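Local coordinates for protein Hcp1 family type VI secretion system effector (Yersinia pestis, PDB 3V4H) that probably forms hexameric rings that stack into the inner tube of the type VI secretion system and are themselves secreted, at residues F125-T131 / I149-K155; M29-I33 / H45-V51; L41-H45 / F108-K112. All blocks are in the same frame, centred on the assembly; numbering follows the deposited sequence.

Contact 1 of 3, residues F125-T131 / I149-K155; sequences FTDVIIT and IRFSFTK
The F125 ring stands between two phenylalanines of 149-155. F151 directs its edge at one face of F125, CE1 lying 3.8 Å above the plane over the ring centre, with the two planes 86° apart in a T-shaped pair. F125 points its own edge at a face of F153, its CD1 reaching F153 CD2 at 3.7 Å, planes 58° apart. V128 CG1 meets the F151 ring obliquely, 3.4 Å from CD1. F153 CG is wedged between its own backbone N and carbonyl carbon (chi1 54°), which turns its face to the edge of F125. F80 and W56 extend this aromatic cluster.

Strands 128-138 and 146-152 form a beta hairpin, held by S152 N to I129 O at 2.6 Å and T131 N to R150 O. At D127 the chain turns a corner from the six-stranded to the four-stranded sheet of the Hcp beta barrel. Before that corner T126 N bonds K155 O, while T126 O accepts both T154 N and T154 OG1, each at 3.1 Å. T131 OG1 and D127 OD1 look outside the pair, to D79 and H102. Two donors on T126 O probably fix the bend, while the interlocked rings give the corner an apolar filling.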
loop_
_atom_site.group_PDB
_atom_site.type_symbol
_atom_site.label_atom_id
_atom_site.label_comp_id
_atom_site.label_asym_id
_atom_site.label_seq_id
_atom_site.Cartn_x
_atom_site.Cartn_y
_atom_site.Cartn_z
ATOM N N PHE A 125 29.562 -17.960 -3.104
ATOM C CA PHE A 125 29.083 -18.050 -4.467
ATOM C C PHE A 125 30.273 -18.062 -5.419
ATOM O O PHE A 125 31.314 -17.456 -5.126
ATOM C CB PHE A 125 28.159 -16.868 -4.821
ATOM C CG PHE A 125 27.190 -16.496 -3.746
ATOM C CD1 PHE A 125 25.853 -16.863 -3.822
ATOM C CD2 PHE A 125 27.593 -15.701 -2.683
ATOM C CE1 PHE A 125 24.954 -16.475 -2.850
ATOM C CE2 PHE A 125 26.694 -15.318 -1.698
ATOM C CZ PHE A 125 25.369 -15.708 -1.782
ATOM N N THR A 126 30.099 -18.752 -6.550
ATOM C CA THR A 126 31.101 -18.865 -7.584
ATOM C C THR A 126 30.635 -18.321 -8.917
ATOM O O THR A 126 29.484 -18.526 -9.299
ATOM C CB THR A 126 31.449 -20.329 -7.815
ATOM O OG1 THR A 126 32.082 -20.797 -6.642
ATOM C CG2 THR A 126 32.409 -20.510 -9.004
ATOM N N ASP A 127 31.561 -17.655 -9.618
ATOM C CA ASP A 127 31.320 -17.096 -10.930
ATOM C C ASP A 127 30.131 -16.142 -10.925
ATOM O O ASP A 127 29.089 -16.430 -11.512
ATOM C CB ASP A 127 31.100 -18.218 -11.934
ATOM C CG ASP A 127 31.303 -17.772 -13.332
ATOM O OD1 ASP A 127 32.022 -16.768 -13.531
ATOM O OD2 ASP A 127 30.756 -18.431 -14.240
ATOM N N VAL A 128 30.334 -14.989 -10.288
ATOM C CA VAL A 128 29.278 -14.008 -10.026
ATOM C C VAL A 128 29.256 -12.894 -11.085
ATOM O O VAL A 128 30.318 -12.451 -11.558
ATOM C CB VAL A 128 29.477 -13.377 -8.637
ATOM C CG1 VAL A 128 28.569 -12.161 -8.466
ATOM C CG2 VAL A 128 29.217 -14.412 -7.541
ATOM N N ILE A 129 28.058 -12.495 -11.494
ATOM C CA ILE A 129 27.863 -11.350 -12.392
ATOM C C ILE A 129 26.879 -10.398 -11.725
ATOM O O ILE A 129 25.847 -10.821 -11.215
ATOM C CB ILE A 129 27.314 -11.770 -13.757
ATOM C CG1 ILE A 129 28.323 -12.687 -14.458
ATOM C CG2 ILE A 129 26.999 -10.546 -14.621
ATOM C CD1 ILE A 129 27.834 -13.248 -15.771
ATOM N N ILE A 130 27.238 -9.125 -11.690
ATOM C CA ILE A 130 26.437 -8.102 -11.069
ATOM C C ILE A 130 25.377 -7.696 -12.047
ATOM O O ILE A 130 25.675 -7.180 -13.108
ATOM C CB ILE A 130 27.299 -6.927 -10.605
ATOM C CG1 ILE A 130 28.302 -7.444 -9.574
ATOM C CG2 ILE A 130 26.440 -5.830 -9.938
ATOM C CD1 ILE A 130 29.386 -6.448 -9.276
ATOM N N THR A 131 24.136 -7.995 -11.691
ATOM C CA THR A 131 22.977 -7.852 -12.568
ATOM C C THR A 131 22.191 -6.556 -12.338
ATOM O O THR A 131 21.413 -6.140 -13.204
ATOM C CB THR A 131 22.024 -8.989 -12.281
ATOM O OG1 THR A 131 21.744 -8.986 -10.856
ATOM C CG2 THR A 131 22.686 -10.295 -12.690
ATOM N N ILE A 149 22.468 -4.150 -4.385
ATOM C CA ILE A 149 23.197 -4.925 -5.396
ATOM C C ILE A 149 22.549 -6.312 -5.456
ATOM O O ILE A 149 22.230 -6.897 -4.390
ATOM C CB ILE A 149 24.690 -4.977 -5.052
ATOM C CG1 ILE A 149 25.309 -3.599 -5.318
ATOM C CG2 ILE A 149 25.406 -6.036 -5.891
ATOM C CD1 ILE A 149 26.337 -3.195 -4.296
ATOM N N ARG A 150 22.220 -6.725 -6.684
ATOM C CA ARG A 150 21.826 -8.075 -7.037
ATOM C C ARG A 150 22.865 -8.724 -7.931
ATOM O O ARG A 150 23.488 -8.039 -8.739
ATOM C CB ARG A 150 20.543 -8.049 -7.831
ATOM C CG ARG A 150 19.491 -7.281 -7.091
ATOM C CD ARG A 150 18.106 -7.536 -7.610
ATOM N NE ARG A 150 17.165 -6.727 -6.841
ATOM C CZ ARG A 150 15.857 -6.707 -7.044
ATOM N NH1 ARG A 150 15.311 -7.455 -7.999
ATOM N NH2 ARG A 150 15.094 -5.934 -6.282
ATOM N N PHE A 151 23.064 -10.029 -7.788
ATOM C CA PHE A 151 24.046 -10.739 -8.639
ATOM C C PHE A 151 23.684 -12.167 -9.002
ATOM O O PHE A 151 22.933 -12.851 -8.291
ATOM C CB PHE A 151 25.473 -10.657 -8.069
ATOM C CG PHE A 151 25.671 -11.289 -6.691
ATOM C CD1 PHE A 151 25.785 -12.653 -6.538
ATOM C CD2 PHE A 151 25.860 -10.499 -5.585
ATOM C CE1 PHE A 151 26.045 -13.220 -5.303
ATOM C CE2 PHE A 151 26.108 -11.054 -4.334
ATOM C CZ PHE A 151 26.219 -12.421 -4.207
ATOM N N SER A 152 24.167 -12.550 -10.176
ATOM C CA SER A 152 24.097 -13.901 -10.737
ATOM C C SER A 152 25.140 -14.797 -10.140
ATOM O O SER A 152 26.152 -14.285 -9.697
ATOM C CB SER A 152 24.492 -13.834 -12.205
ATOM O OG SER A 152 23.360 -14.091 -12.940
ATOM N N PHE A 153 24.945 -16.123 -10.213
ATOM C CA PHE A 153 26.016 -17.067 -9.866
ATOM C C PHE A 153 25.765 -18.457 -10.472
ATOM O O PHE A 153 24.633 -18.835 -10.789
ATOM C CB PHE A 153 26.247 -17.122 -8.338
ATOM C CG PHE A 153 25.007 -17.427 -7.552
ATOM C CD1 PHE A 153 24.633 -18.747 -7.284
ATOM C CD2 PHE A 153 24.182 -16.407 -7.120
ATOM C CE1 PHE A 153 23.469 -19.041 -6.604
ATOM C CE2 PHE A 153 23.026 -16.681 -6.398
ATOM C CZ PHE A 153 22.663 -17.984 -6.143
ATOM N N THR A 154 26.835 -19.206 -10.713
ATOM C CA THR A 154 26.687 -20.540 -11.280
ATOM C C THR A 154 26.634 -21.621 -10.205
ATOM O O THR A 154 26.026 -22.650 -10.420
ATOM C CB THR A 154 27.789 -20.814 -12.322
ATOM O OG1 THR A 154 29.043 -20.399 -11.775
ATOM C CG2 THR A 154 27.510 -20.008 -13.585
ATOM N N LYS A 155 27.264 -21.380 -9.054
ATOM C CA LYS A 155 27.245 -22.305 -7.927
ATOM C C LYS A 155 27.194 -21.541 -6.627
ATOM O O LYS A 155 27.592 -20.376 -6.574
ATOM C CB LYS A 155 28.504 -23.166 -7.893
ATOM C CG LYS A 155 28.763 -23.907 -9.190
ATOM C CD LYS A 155 29.916 -24.884 -9.054
ATOM C CE LYS A 155 31.255 -24.293 -9.460
ATOM N NZ LYS A 155 32.144 -25.396 -9.885
#

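Contact 2 of 3, residues M29-I33 / H45-V51; sequences MFIKI and HKNEIQV
Ring stacking leads: F30 and H45 lie almost exactly parallel, planes 3° apart and centroids 4.3 Å apart, in an offset stack. H45 CG sits above the F30 face toward its rim, F30 CD2 lies 3.6 Å from H45 CD2, and each CB rests over the other ring in a CH-pi contact. At the edge of F30, near its plane, CE1 meets Q50 OE1 at 3.5 Å, an oxygen that also bonds S40.

Backbone hydrogen bonds pair the strands antiparallel: I31 N to I49 O (2.8 Å), I49 N to I31 O, and V51 N to M29 O. Water 1 bridges M29 N and V51 O.

Apolar contacts fill the other face, where I31 CG2, turned between its own backbone N and carbonyl carbon (chi1 -159° for CG1), touches I49 CB at 3.7 Å and V51 CG2 at 3.8 Å. I33 CD1 meets I49 CD1.

Among polar side chains, E48 closes a type II turn from H45 and takes H45 ND1 on OE1 at 2.6 Å, from above the carboxylate plane; K32 CB lies against that carboxylate. H45 NE2 bonds E119, whose strand belongs to the same six-stranded sheet. Held at both ring nitrogens, H45 has its rotation set for the stack on F30, and its two carboxylate partners would probably favour a protonated imidazole.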
loop_
_atom_site.group_PDB
_atom_site.type_symbol
_atom_site.label_atom_id
_atom_site.label_comp_id
_atom_site.label_asym_id
_atom_site.label_seq_id
_atom_site.Cartn_x
_atom_site.Cartn_y
_atom_site.Cartn_z
ATOM N N MET A 29 26.894 -8.398 9.470
ATOM C CA MET A 29 26.795 -9.064 8.182
ATOM C C MET A 29 27.890 -8.534 7.282
ATOM O O MET A 29 28.079 -7.320 7.189
ATOM C CB MET A 29 25.431 -8.774 7.566
ATOM C CG MET A 29 24.252 -9.149 8.438
ATOM S SD MET A 29 22.695 -8.845 7.601
ATOM C CE MET A 29 22.313 -7.178 8.114
ATOM N N PHE A 30 28.588 -9.422 6.584
ATOM C CA PHE A 30 29.691 -8.992 5.724
ATOM C C PHE A 30 29.621 -9.667 4.398
ATOM O O PHE A 30 29.246 -10.830 4.324
ATOM C CB PHE A 30 31.028 -9.350 6.357
ATOM C CG PHE A 30 31.204 -8.769 7.722
ATOM C CD1 PHE A 30 31.581 -7.462 7.878
ATOM C CD2 PHE A 30 30.943 -9.522 8.850
ATOM C CE1 PHE A 30 31.721 -6.906 9.141
ATOM C CE2 PHE A 30 31.073 -8.975 10.115
ATOM C CZ PHE A 30 31.469 -7.663 10.256
ATOM N N ILE A 31 30.048 -8.981 3.363
ATOM C CA ILE A 31 30.249 -9.651 2.079
ATOM C C ILE A 31 31.647 -9.324 1.548
ATOM O O ILE A 31 32.091 -8.161 1.553
ATOM C CB ILE A 31 29.074 -9.363 1.119
ATOM C CG1 ILE A 31 29.013 -10.423 0.019
ATOM C CG2 ILE A 31 29.147 -7.958 0.573
ATOM C CD1 ILE A 31 27.688 -10.590 -0.691
ATOM N N LYS A 32 32.368 -10.351 1.124
ATOM C CA LYS A 32 33.729 -10.201 0.593
ATOM C C LYS A 32 33.678 -10.564 -0.883
ATOM O O LYS A 32 33.337 -11.687 -1.219
ATOM C CB LYS A 32 34.683 -11.146 1.321
ATOM C CG LYS A 32 36.120 -11.112 0.788
ATOM C CD LYS A 32 36.671 -12.487 0.528
ATOM C CE LYS A 32 37.558 -12.979 1.653
ATOM N NZ LYS A 32 38.992 -12.651 1.388
ATOM N N ILE A 33 33.974 -9.612 -1.751
ATOM C CA ILE A 33 33.796 -9.803 -3.191
ATOM C C ILE A 33 35.160 -9.726 -3.900
ATOM O O ILE A 33 35.878 -8.732 -3.764
ATOM C CB ILE A 33 32.933 -8.702 -3.782
ATOM C CG1 ILE A 33 31.523 -8.793 -3.239
ATOM C CG2 ILE A 33 32.958 -8.762 -5.304
ATOM C CD1 ILE A 33 30.635 -7.668 -3.695
ATOM N N HIS A 45 37.139 -8.905 9.423
ATOM C CA HIS A 45 36.576 -8.678 8.077
ATOM C C HIS A 45 37.054 -7.396 7.460
ATOM O O HIS A 45 36.322 -6.733 6.695
ATOM C CB HIS A 45 35.044 -8.758 8.113
ATOM C CG HIS A 45 34.540 -10.169 8.250
ATOM N ND1 HIS A 45 34.397 -11.001 7.177
ATOM C CD2 HIS A 45 34.257 -10.927 9.376
ATOM C CE1 HIS A 45 34.032 -12.217 7.608
ATOM N NE2 HIS A 45 33.955 -12.175 8.959
ATOM N N LYS A 46 38.316 -7.071 7.756
ATOM C CA LYS A 46 38.927 -5.804 7.341
ATOM C C LYS A 46 38.763 -5.671 5.852
ATOM O O LYS A 46 39.022 -6.611 5.120
ATOM C CB LYS A 46 40.424 -5.721 7.688
ATOM C CG LYS A 46 40.786 -4.845 8.882
ATOM C CD LYS A 46 40.428 -3.378 8.686
ATOM N N ASN A 47 38.295 -4.512 5.416
ATOM C CA ASN A 47 38.192 -4.212 3.993
ATOM C C ASN A 47 37.188 -5.025 3.189
ATOM O O ASN A 47 37.229 -5.043 1.980
ATOM C CB ASN A 47 39.574 -4.283 3.362
ATOM C CG ASN A 47 40.544 -3.307 4.002
ATOM O OD1 ASN A 47 40.187 -2.161 4.336
ATOM N ND2 ASN A 47 41.776 -3.755 4.179
ATOM N N GLU A 48 36.264 -5.675 3.870
ATOM C CA GLU A 48 35.118 -6.253 3.233
ATOM C C GLU A 48 33.956 -5.246 3.297
ATOM O O GLU A 48 34.085 -4.134 3.859
ATOM C CB GLU A 48 34.746 -7.550 3.930
ATOM C CG GLU A 48 35.853 -8.601 3.856
ATOM C CD GLU A 48 35.505 -9.899 4.554
ATOM O OE1 GLU A 48 34.300 -10.201 4.754
ATOM O OE2 GLU A 48 36.454 -10.627 4.872
ATOM N N ILE A 49 32.825 -5.642 2.728
ATOM C CA ILE A 49 31.641 -4.766 2.672
ATOM C C ILE A 49 30.658 -5.098 3.786
ATOM O O ILE A 49 30.202 -6.234 3.911
ATOM C CB ILE A 49 30.932 -4.854 1.302
ATOM C CG1 ILE A 49 31.894 -4.458 0.181
ATOM C CG2 ILE A 49 29.736 -3.907 1.275
ATOM C CD1 ILE A 49 31.649 -5.092 -1.185
ATOM N N GLN A 50 30.305 -4.108 4.591
ATOM C CA GLN A 50 29.252 -4.292 5.602
ATOM C C GLN A 50 27.870 -4.277 4.971
ATOM O O GLN A 50 27.519 -3.345 4.237
ATOM C CB GLN A 50 29.324 -3.201 6.675
ATOM C CG GLN A 50 30.716 -3.135 7.240
ATOM C CD GLN A 50 30.776 -2.837 8.717
ATOM O OE1 GLN A 50 31.598 -3.413 9.425
ATOM N NE2 GLN A 50 29.913 -1.925 9.190
ATOM N N VAL A 51 27.067 -5.283 5.293
ATOM C CA VAL A 51 25.757 -5.450 4.681
ATOM C C VAL A 51 24.690 -4.966 5.661
ATOM O O VAL A 51 24.724 -5.274 6.863
ATOM C CB VAL A 51 25.510 -6.902 4.286
ATOM C CG1 VAL A 51 24.109 -7.117 3.763
ATOM C CG2 VAL A 51 26.506 -7.297 3.192
HETATM O O HOH W 1 26.248 -5.583 9.133
#

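Contact 3 of 3, residues L41-H45 / F108-K112; sequences LDANH and FVLRK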
loop_
_atom_site.group_PDB
_atom_site.type_symbol
_atom_site.label_atom_id
_atom_site.label_comp_id
_atom_site.label_asym_id
_atom_site.label_seq_id
_atom_site.Cartn_x
_atom_site.Cartn_y
_atom_site.Cartn_z
ATOM N N LEU A 41 35.836 -1.778 9.174
ATOM C CA LEU A 41 36.885 -1.721 10.148
ATOM C C LEU A 41 36.796 -2.835 11.178
ATOM O O LEU A 41 37.448 -2.732 12.189
ATOM C CB LEU A 41 36.896 -0.350 10.850
ATOM C CG LEU A 41 37.342 0.816 9.958
ATOM C CD1 LEU A 41 37.291 2.119 10.735
ATOM C CD2 LEU A 41 38.737 0.597 9.373
ATOM N N ASP A 42 36.005 -3.887 10.922
ATOM C CA ASP A 42 35.991 -5.086 11.754
ATOM C C ASP A 42 37.351 -5.828 11.639
ATOM O O ASP A 42 37.933 -5.907 10.560
ATOM C CB ASP A 42 34.866 -6.014 11.290
ATOM C CG ASP A 42 34.730 -7.234 12.146
ATOM O OD1 ASP A 42 34.213 -7.072 13.258
ATOM O OD2 ASP A 42 35.160 -8.363 11.732
ATOM N N ALA A 43 37.836 -6.365 12.755
ATOM C CA ALA A 43 39.144 -6.984 12.850
ATOM C C ALA A 43 39.222 -8.197 11.924
ATOM O O ALA A 43 40.198 -8.386 11.198
ATOM C CB ALA A 43 39.396 -7.421 14.293
ATOM N N ASN A 44 38.186 -9.024 11.967
ATOM C CA ASN A 44 38.151 -10.258 11.185
ATOM C C ASN A 44 37.655 -10.081 9.767
ATOM O O ASN A 44 37.747 -11.011 8.990
ATOM C CB ASN A 44 37.285 -11.273 11.894
ATOM C CG ASN A 44 37.864 -11.671 13.225
ATOM O OD1 ASN A 44 39.035 -11.435 13.490
ATOM N ND2 ASN A 44 37.061 -12.279 14.062
ATOM N N HIS A 45 37.139 -8.905 9.423
ATOM C CA HIS A 45 36.576 -8.678 8.077
ATOM C C HIS A 45 37.054 -7.396 7.460
ATOM O O HIS A 45 36.322 -6.733 6.695
ATOM C CB HIS A 45 35.044 -8.758 8.113
ATOM C CG HIS A 45 34.540 -10.169 8.250
ATOM N ND1 HIS A 45 34.397 -11.001 7.177
ATOM C CD2 HIS A 45 34.257 -10.927 9.376
ATOM C CE1 HIS A 45 34.032 -12.217 7.608
ATOM N NE2 HIS A 45 33.955 -12.175 8.959
ATOM N N PHE A 108 29.613 -14.377 1.726
ATOM C CA PHE A 108 28.668 -13.651 2.581
ATOM C C PHE A 108 28.591 -14.306 3.942
ATOM O O PHE A 108 28.511 -15.514 4.038
ATOM C CB PHE A 108 27.300 -13.659 1.942
ATOM C CG PHE A 108 26.226 -13.134 2.840
ATOM C CD1 PHE A 108 26.156 -11.784 3.126
ATOM C CD2 PHE A 108 25.308 -13.981 3.409
ATOM C CE1 PHE A 108 25.174 -11.258 3.975
ATOM C CE2 PHE A 108 24.336 -13.487 4.259
ATOM C CZ PHE A 108 24.243 -12.102 4.524
ATOM N N VAL A 109 28.700 -13.525 4.995
ATOM C CA VAL A 109 28.814 -14.072 6.333
ATOM C C VAL A 109 27.889 -13.343 7.303
ATOM O O VAL A 109 27.852 -12.070 7.355
ATOM C CB VAL A 109 30.288 -14.007 6.831
ATOM C CG1 VAL A 109 30.371 -14.229 8.338
ATOM C CG2 VAL A 109 31.191 -15.069 6.119
ATOM N N LEU A 110 27.149 -14.112 8.093
ATOM C CA LEU A 110 26.429 -13.567 9.281
ATOM C C LEU A 110 27.075 -14.015 10.546
ATOM O O LEU A 110 27.464 -15.177 10.673
ATOM C CB LEU A 110 24.996 -14.083 9.333
ATOM C CG LEU A 110 24.098 -13.999 8.096
ATOM C CD1 LEU A 110 22.832 -14.780 8.377
ATOM C CD2 LEU A 110 23.733 -12.569 7.714
ATOM N N ARG A 111 27.117 -13.120 11.526
ATOM C CA ARG A 111 27.753 -13.355 12.780
ATOM C C ARG A 111 26.818 -12.957 13.914
ATOM O O ARG A 111 26.090 -11.973 13.793
ATOM C CB ARG A 111 29.000 -12.498 12.842
ATOM C CG ARG A 111 29.800 -12.626 14.126
ATOM C CD ARG A 111 31.187 -11.990 13.952
ATOM N NE ARG A 111 31.108 -10.544 13.827
ATOM C CZ ARG A 111 32.131 -9.732 13.525
ATOM N NH1 ARG A 111 33.358 -10.207 13.294
ATOM N NH2 ARG A 111 31.925 -8.415 13.463
ATOM N N LYS A 112 26.847 -13.719 15.005
ATOM C CA LYS A 112 26.242 -13.289 16.257
ATOM C C LYS A 112 27.090 -12.164 16.833
ATOM O O LYS A 112 26.596 -11.061 16.979
ATOM C CB LYS A 112 26.182 -14.438 17.273
ATOM C CG LYS A 112 25.453 -15.689 16.802
ATOM C CD LYS A 112 23.968 -15.448 16.578
ATOM C CE LYS A 112 23.212 -16.776 16.543
ATOM N NZ LYS A 112 21.759 -16.595 16.265
HETATM O O HOH W 2 34.205 -12.775 13.307
#
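R111 reaches across to the loop 41-45 and ends on the carboxylate of D42. From CB the chain first runs extended, CG anti to the backbone N, and the bend comes at chi3 (69°), bringing the guanidinium round to D42. CZ lies 3.4 Å from D42 OD1, and the two terminal nitrogens then grip the carboxylate end-on, one to each oxygen. NH2 donates to OD1 at 2.7 Å with an N-H...O angle of 161°; OD1 stays close to the guanidinium plane but is approached from well above the carboxylate plane. NH1 donates to OD2 at 3.0 Å, on the syn side. Because the two flat groups are 53° apart, this bidentate salt bridge is twisted instead of coplanar.

R111 lies late in strand 103-111, which neighbours strand 29-33 in the antiparallel sheet of the Hcp fold, while 41-45 belongs to the long loop that follows strand 29-33. The bridge therefore ties that loop across its own strand to the next one.

NH2 also lies against F30 CZ and has a second carboxylate partner in D28, and NH1 gives another hydrogen bond to water 2 at 2.7 Å, which also accepts from N44 ND2. NH1 further approaches the edge of the H45 ring, 4.1 Å from CD2. Two residues earlier on the strand, V109 points to the same side, and its CG1 comes obliquely to H45 NE2 at 4.2 Å. On the loop side, OD2 of D42 also accepts a weak bond from N44 N.

Overall arrangement
Contacts 2 and 3 are close neighbours, centres about 7 Å apart, and share H45; strands 29-33 and 103-111 lie side by side in the six-stranded sheet, with F30 O 2.8 Å from V109 N, a probable hydrogen bond. Contact 1 lies across the chain's centre from both, about 16 Å from contact 2 and about 21 Å from contact 3 between centres. Side chains still bridge the gap: F151 CE2 packs on I31 CD1 at 4.0 Å, and F125 CE2 on F108 CB at 4.0 Å. A second subunit of the six-chain assembly reaches contact 2 through S138 on M29, and contact 3 through P145 on L110.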